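Local coordinates for thioredoxin domain-containing protein (Silicibacter pomeroyi, PDB 3EYT) that is of unknown function but adopts a thioredoxin-like fold of the AhpC/TSA family and probably acts as an oxidoreductase, perhaps with an antioxidant role, at residues Q10-N16 with F94-Q100; F36-C40 with E73-M78. One frame throughout, in Å; residues are numbered along the deposited sequence.

Contact 1 of 2, residues Q10-N16 with F94-Q100; sequences QIQQWFN and FPVGVDQ
Segments 10-16 and 94-100 run antiparallel, extended except at Gln-12 and at Asn-16, which has a left-handed conformation (62/36); the axes of strands 13-15 and 96-99 approach to 4.7 Å with 152° between their directions. Trp-14 faces Gly-97 as a non-hydrogen-bonded pair (CA-CA 4.4 Å) and Phe-15 faces Val-96 as a hydrogen-bonded pair (5.1 Å). Phe-15 N donates to Val-96 O (2.7 Å) and Val-96 N to Phe-15 O (2.9 Å); Val-98 N donates to Gln-13 O (2.8 Å). At Gln-12 (phi/psi -92/-40) the first strand turns a corner, so Val-98 O is satisfied by Gln-12 N (2.7 Å), while Gln-13 N is buried without a partner. Beyond the corner Ile-11 pairs with Asp-99 (CA-CA 4.7 Å), and Gln-100 N donates to Gln-10 O (3.1 Å). From the m,t side chain of Gln-100, NE2 donates to Ile-11 O (3.1 Å) and also to Gln-12 O of a second subunit; the oxygen of one water lies 2.5 Å from Gln-100 OE1 and 2.9 Å from Gln-10 OE1, bridging them, the latter also bound by Arg-108. The Asp-99 carboxylate accepts from Thr-109 N and Met-110 N. At the far end Asn-16 ND2 donates a hydrogen bond to Phe-94 O (2.9 Å). Trp-14 (chi1 -82°) lays its six-membered ring over Gly-97 CA, a CH-pi contact, 3.9 Å from CA to the ring centroid. Edge strand 11-15 thus joins the mixed thioredoxin-like sheet mainly by main-chain bonds, with glutamine and asparagine amides supplying more where regular pairing ends.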
# COMPACT_ATOMS: atom_id res chain seq x y z
N GLN C 10 9.96 15.12 -9.36
CA GLN C 10 8.52 14.88 -9.46
C GLN C 10 8.12 14.03 -8.26
O GLN C 10 8.36 12.83 -8.22
CB GLN C 10 8.16 14.20 -10.79
CG GLN C 10 8.64 14.97 -12.06
CD GLN C 10 8.36 14.17 -13.33
OE1 GLN C 10 7.21 13.93 -13.69
NE2 GLN C 10 9.41 13.73 -13.99
N ILE C 11 7.54 14.69 -7.27
CA ILE C 11 7.32 14.14 -5.95
C ILE C 11 5.82 14.07 -5.70
O ILE C 11 5.08 14.97 -6.12
CB ILE C 11 7.94 15.08 -4.86
CG1 ILE C 11 9.46 15.25 -5.07
CG2 ILE C 11 7.65 14.57 -3.45
CD1 ILE C 11 10.20 13.91 -5.20
N GLN C 12 5.39 13.00 -5.03
CA GLN C 12 3.99 12.79 -4.68
C GLN C 12 3.67 13.37 -3.29
O GLN C 12 2.58 13.96 -3.05
CB GLN C 12 3.72 11.29 -4.70
CG GLN C 12 2.29 10.90 -4.40
CD GLN C 12 2.26 9.80 -3.35
OE1 GLN C 12 2.34 8.59 -3.66
NE2 GLN C 12 2.17 10.21 -2.12
N GLN C 13 4.61 13.19 -2.36
CA GLN C 13 4.51 13.81 -1.06
C GLN C 13 5.88 13.85 -0.37
O GLN C 13 6.78 13.09 -0.73
CB GLN C 13 3.54 13.03 -0.19
CG GLN C 13 3.96 11.65 0.17
CD GLN C 13 2.90 11.01 1.05
OE1 GLN C 13 2.86 11.28 2.22
NE2 GLN C 13 2.00 10.23 0.45
N TRP C 14 6.00 14.71 0.63
CA TRP C 14 7.25 14.94 1.36
C TRP C 14 7.07 14.54 2.82
O TRP C 14 6.00 14.77 3.39
CB TRP C 14 7.58 16.44 1.31
CG TRP C 14 8.27 16.84 0.03
CD1 TRP C 14 7.71 17.45 -1.06
CD2 TRP C 14 9.66 16.62 -0.30
NE1 TRP C 14 8.67 17.66 -2.04
CE2 TRP C 14 9.87 17.16 -1.60
CE3 TRP C 14 10.76 16.08 0.39
CZ2 TRP C 14 11.11 17.13 -2.24
CZ3 TRP C 14 12.01 16.05 -0.26
CH2 TRP C 14 12.17 16.57 -1.56
N PHE C 15 8.09 13.93 3.40
CA PHE C 15 8.17 13.73 4.85
C PHE C 15 9.29 14.62 5.40
O PHE C 15 10.27 14.88 4.71
CB PHE C 15 8.45 12.25 5.18
CG PHE C 15 7.28 11.32 4.90
CD1 PHE C 15 6.25 11.17 5.83
CD2 PHE C 15 7.22 10.60 3.72
CE1 PHE C 15 5.15 10.33 5.55
CE2 PHE C 15 6.16 9.74 3.44
CZ PHE C 15 5.11 9.61 4.36
N ASN C 16 9.14 15.09 6.64
CA ASN C 16 10.17 15.89 7.28
C ASN C 16 10.41 17.17 6.52
O ASN C 16 11.53 17.58 6.40
CB ASN C 16 11.53 15.16 7.40
CG ASN C 16 11.45 13.84 8.10
OD1 ASN C 16 10.61 13.66 8.98
ND2 ASN C 16 12.35 12.90 7.75
N PHE C 94 16.04 14.17 7.81
CA PHE C 94 16.09 15.07 6.64
C PHE C 94 14.90 14.85 5.67
O PHE C 94 14.22 13.82 5.76
CB PHE C 94 17.44 15.00 5.93
CG PHE C 94 17.82 13.63 5.48
CD1 PHE C 94 17.18 13.04 4.38
CD2 PHE C 94 18.83 12.92 6.14
CE1 PHE C 94 17.54 11.73 3.97
CE2 PHE C 94 19.20 11.65 5.75
CZ PHE C 94 18.55 11.04 4.65
N PRO C 95 14.63 15.82 4.78
CA PRO C 95 13.43 15.72 3.96
C PRO C 95 13.50 14.50 3.05
O PRO C 95 14.55 14.17 2.48
CB PRO C 95 13.44 17.01 3.13
CG PRO C 95 14.24 17.98 4.00
CD PRO C 95 15.32 17.12 4.59
N VAL C 96 12.39 13.80 2.98
CA VAL C 96 12.31 12.63 2.11
C VAL C 96 11.09 12.74 1.21
O VAL C 96 9.97 12.90 1.69
CB VAL C 96 12.26 11.34 2.92
CG1 VAL C 96 12.16 10.09 2.01
CG2 VAL C 96 13.47 11.26 3.87
N GLY C 97 11.33 12.63 -0.10
CA GLY C 97 10.23 12.79 -1.09
C GLY C 97 9.86 11.43 -1.66
O GLY C 97 10.74 10.66 -1.99
N VAL C 98 8.56 11.14 -1.77
CA VAL C 98 8.12 9.91 -2.45
C VAL C 98 8.03 10.21 -3.95
O VAL C 98 7.27 11.12 -4.39
CB VAL C 98 6.75 9.41 -1.94
CG1 VAL C 98 6.27 8.16 -2.76
CG2 VAL C 98 6.81 9.09 -0.43
N ASP C 99 8.79 9.46 -4.73
CA ASP C 99 8.86 9.67 -6.18
C ASP C 99 7.48 9.32 -6.77
O ASP C 99 6.86 8.34 -6.38
CB ASP C 99 9.92 8.77 -6.75
CG ASP C 99 10.38 9.21 -8.15
OD1 ASP C 99 9.76 10.10 -8.82
OD2 ASP C 99 11.38 8.61 -8.59
N GLN C 100 7.00 10.12 -7.71
CA GLN C 100 5.69 9.86 -8.33
C GLN C 100 5.67 8.54 -9.12
O GLN C 100 6.65 8.20 -9.79
CB GLN C 100 5.31 11.01 -9.27
CG GLN C 100 5.07 12.37 -8.59
CD GLN C 100 4.65 13.44 -9.60
OE1 GLN C 100 4.47 13.17 -10.81
NE2 GLN C 100 4.50 14.66 -9.11
O HOH W 1 4.62 14.87 -12.70

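Contact 2 of 2, residues F36-C40 with E73-M78; sequences FQMLC and EHHEAM
Selenomethionine Met-78 forms the apolar centre, reaching from segment 73-78 into the turn at 37-40. With chi1 m and chi2 t, its SE lies 3.9 Å from Met-38 CG and 3.7 Å from Leu-39 N, while its CG meets Leu-39 CG at 3.8 Å. The CA atoms of Met-38 and Met-78 are 6.8 Å apart. Leu-39, in the m,t rotamer, also sets CD1 3.8 Å from Ala-77 CB. Residues 37-40 make a type I beta turn closed by Cys-40 N to Gln-37 O (3.1 Å); opposite it, residues 75-77 form a short 3-10 segment, with Ala-77 N bonded to His-74 O (2.9 Å). Farther out, Gln-37 (m,t) passes Met-78, OE1 lying 3.6 Å from Met-78 CE, and its NE2 donates to Glu-73 OE2 (3.1 Å), the single hydrogen bond between the segments; Gln-37 OE1 accepts from Phe-72 N. A third subunit packs here, its Met-38 against Leu-39 and its Ser-82 bonded to Ala-77 O. Cys-40 does not touch segment 73-78 but occupies the N-cap of helix 41-57, the first cysteine of a CxxC sequence at a helix start, consistent with the redox-site loop of thioredoxin-like proteins.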
# COMPACT_ATOMS: atom_id res chain seq x y z
N PHE C 36 16.61 5.76 -2.67
CA PHE C 36 16.64 4.52 -1.93
C PHE C 36 15.25 3.87 -1.97
O PHE C 36 14.24 4.52 -2.27
CB PHE C 36 17.07 4.79 -0.46
CG PHE C 36 16.00 5.50 0.37
CD1 PHE C 36 15.19 4.77 1.25
CD2 PHE C 36 15.83 6.89 0.28
CE1 PHE C 36 14.20 5.41 2.02
CE2 PHE C 36 14.86 7.55 1.03
CZ PHE C 36 14.03 6.81 1.91
N GLN C 37 15.22 2.57 -1.63
CA GLN C 37 13.99 1.85 -1.33
C GLN C 37 14.16 1.37 0.09
O GLN C 37 15.24 0.85 0.45
CB GLN C 37 13.82 0.59 -2.20
CG GLN C 37 13.57 0.88 -3.70
CD GLN C 37 13.26 -0.40 -4.49
OE1 GLN C 37 12.14 -0.58 -4.94
NE2 GLN C 37 14.22 -1.31 -4.58
N MSE C 38 13.10 1.49 0.87
CA MSE C 38 13.17 1.17 2.29
C MSE C 38 13.47 -0.31 2.55
O MSE C 38 14.07 -0.64 3.56
CB MSE C 38 11.89 1.61 3.00
CG MSE C 38 10.65 0.89 2.48
SE MSE C 38 9.06 1.51 3.44
CE MSE C 38 9.22 0.34 5.04
N LEU C 39 13.06 -1.21 1.66
CA LEU C 39 13.33 -2.64 1.84
C LEU C 39 14.59 -3.17 1.11
O LEU C 39 14.83 -4.38 1.03
CB LEU C 39 12.08 -3.47 1.47
CG LEU C 39 10.76 -3.14 2.18
CD1 LEU C 39 9.70 -4.15 1.74
CD2 LEU C 39 10.93 -3.18 3.73
N CYS C 40 15.41 -2.27 0.60
CA CYS C 40 16.60 -2.68 -0.11
C CYS C 40 17.76 -2.76 0.88
O CYS C 40 18.10 -1.77 1.51
CB CYS C 40 16.85 -1.69 -1.25
SG CYS C 40 18.54 -1.58 -1.86
N GLU C 73 9.77 -1.67 -7.31
CA GLU C 73 9.34 -3.07 -7.18
C GLU C 73 8.64 -3.26 -5.84
O GLU C 73 8.84 -2.45 -4.95
CB GLU C 73 10.55 -3.98 -7.25
CG GLU C 73 11.60 -3.61 -6.21
CD GLU C 73 12.86 -4.43 -6.36
OE1 GLU C 73 12.92 -5.27 -7.30
OE2 GLU C 73 13.79 -4.22 -5.55
N HIS C 74 7.82 -4.32 -5.71
CA HIS C 74 7.12 -4.58 -4.45
C HIS C 74 6.39 -3.31 -3.99
O HIS C 74 6.41 -2.99 -2.79
CB HIS C 74 8.10 -4.97 -3.34
CG HIS C 74 9.04 -6.10 -3.69
ND1 HIS C 74 8.59 -7.37 -3.98
CD2 HIS C 74 10.39 -6.15 -3.73
CE1 HIS C 74 9.63 -8.16 -4.20
NE2 HIS C 74 10.74 -7.44 -4.06
N HIS C 75 5.75 -2.59 -4.92
CA HIS C 75 5.17 -1.28 -4.60
C HIS C 75 4.23 -1.31 -3.37
O HIS C 75 4.22 -0.38 -2.54
CB HIS C 75 4.45 -0.71 -5.84
CG HIS C 75 5.33 -0.61 -7.05
ND1 HIS C 75 5.72 -1.71 -7.79
CD2 HIS C 75 5.88 0.47 -7.67
CE1 HIS C 75 6.50 -1.32 -8.80
NE2 HIS C 75 6.62 0.00 -8.74
N GLU C 76 3.48 -2.40 -3.25
CA GLU C 76 2.48 -2.53 -2.19
C GLU C 76 3.09 -2.72 -0.79
O GLU C 76 2.40 -2.57 0.20
CB GLU C 76 1.49 -3.69 -2.50
CG GLU C 76 2.05 -5.11 -2.40
CD GLU C 76 3.12 -5.42 -3.46
OE1 GLU C 76 3.10 -4.75 -4.54
OE2 GLU C 76 3.98 -6.32 -3.20
N ALA C 77 4.38 -3.04 -0.73
CA ALA C 77 5.09 -3.29 0.51
C ALA C 77 5.75 -2.04 1.06
O ALA C 77 6.16 -2.04 2.23
CB ALA C 77 6.15 -4.31 0.27
N MSE C 78 5.88 -1.01 0.21
CA MSE C 78 6.71 0.17 0.48
C MSE C 78 5.91 1.46 0.26
O MSE C 78 6.45 2.44 -0.26
CB MSE C 78 7.93 0.18 -0.44
CG MSE C 78 8.81 -1.09 -0.32
SE MSE C 78 10.56 -0.76 -1.00
CE MSE C 78 10.73 -2.35 -2.12

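Contact 2 is nested in the chain between the two segments of contact 1, and their centres lie 14 Å apart. They touch where Val-96 CG1 packs 3.8 Å from Phe-36 CZ, so strand 96-99 and the end of strand 30-36 share apolar packing. Contact 1, partly buried, attaches an edge strand to the sheet and depends on repeated main-chain hydrogen bonds; contact 2, buried though farther from the chain centre, joins two loops that precede helices 41-57 and 80-89, relying on side-chain packing and one amide-carboxylate bond. Both adjoin other subunits: Gln-12 and Gln-100 meet a second subunit, whereas 73-78 lies chiefly against a third.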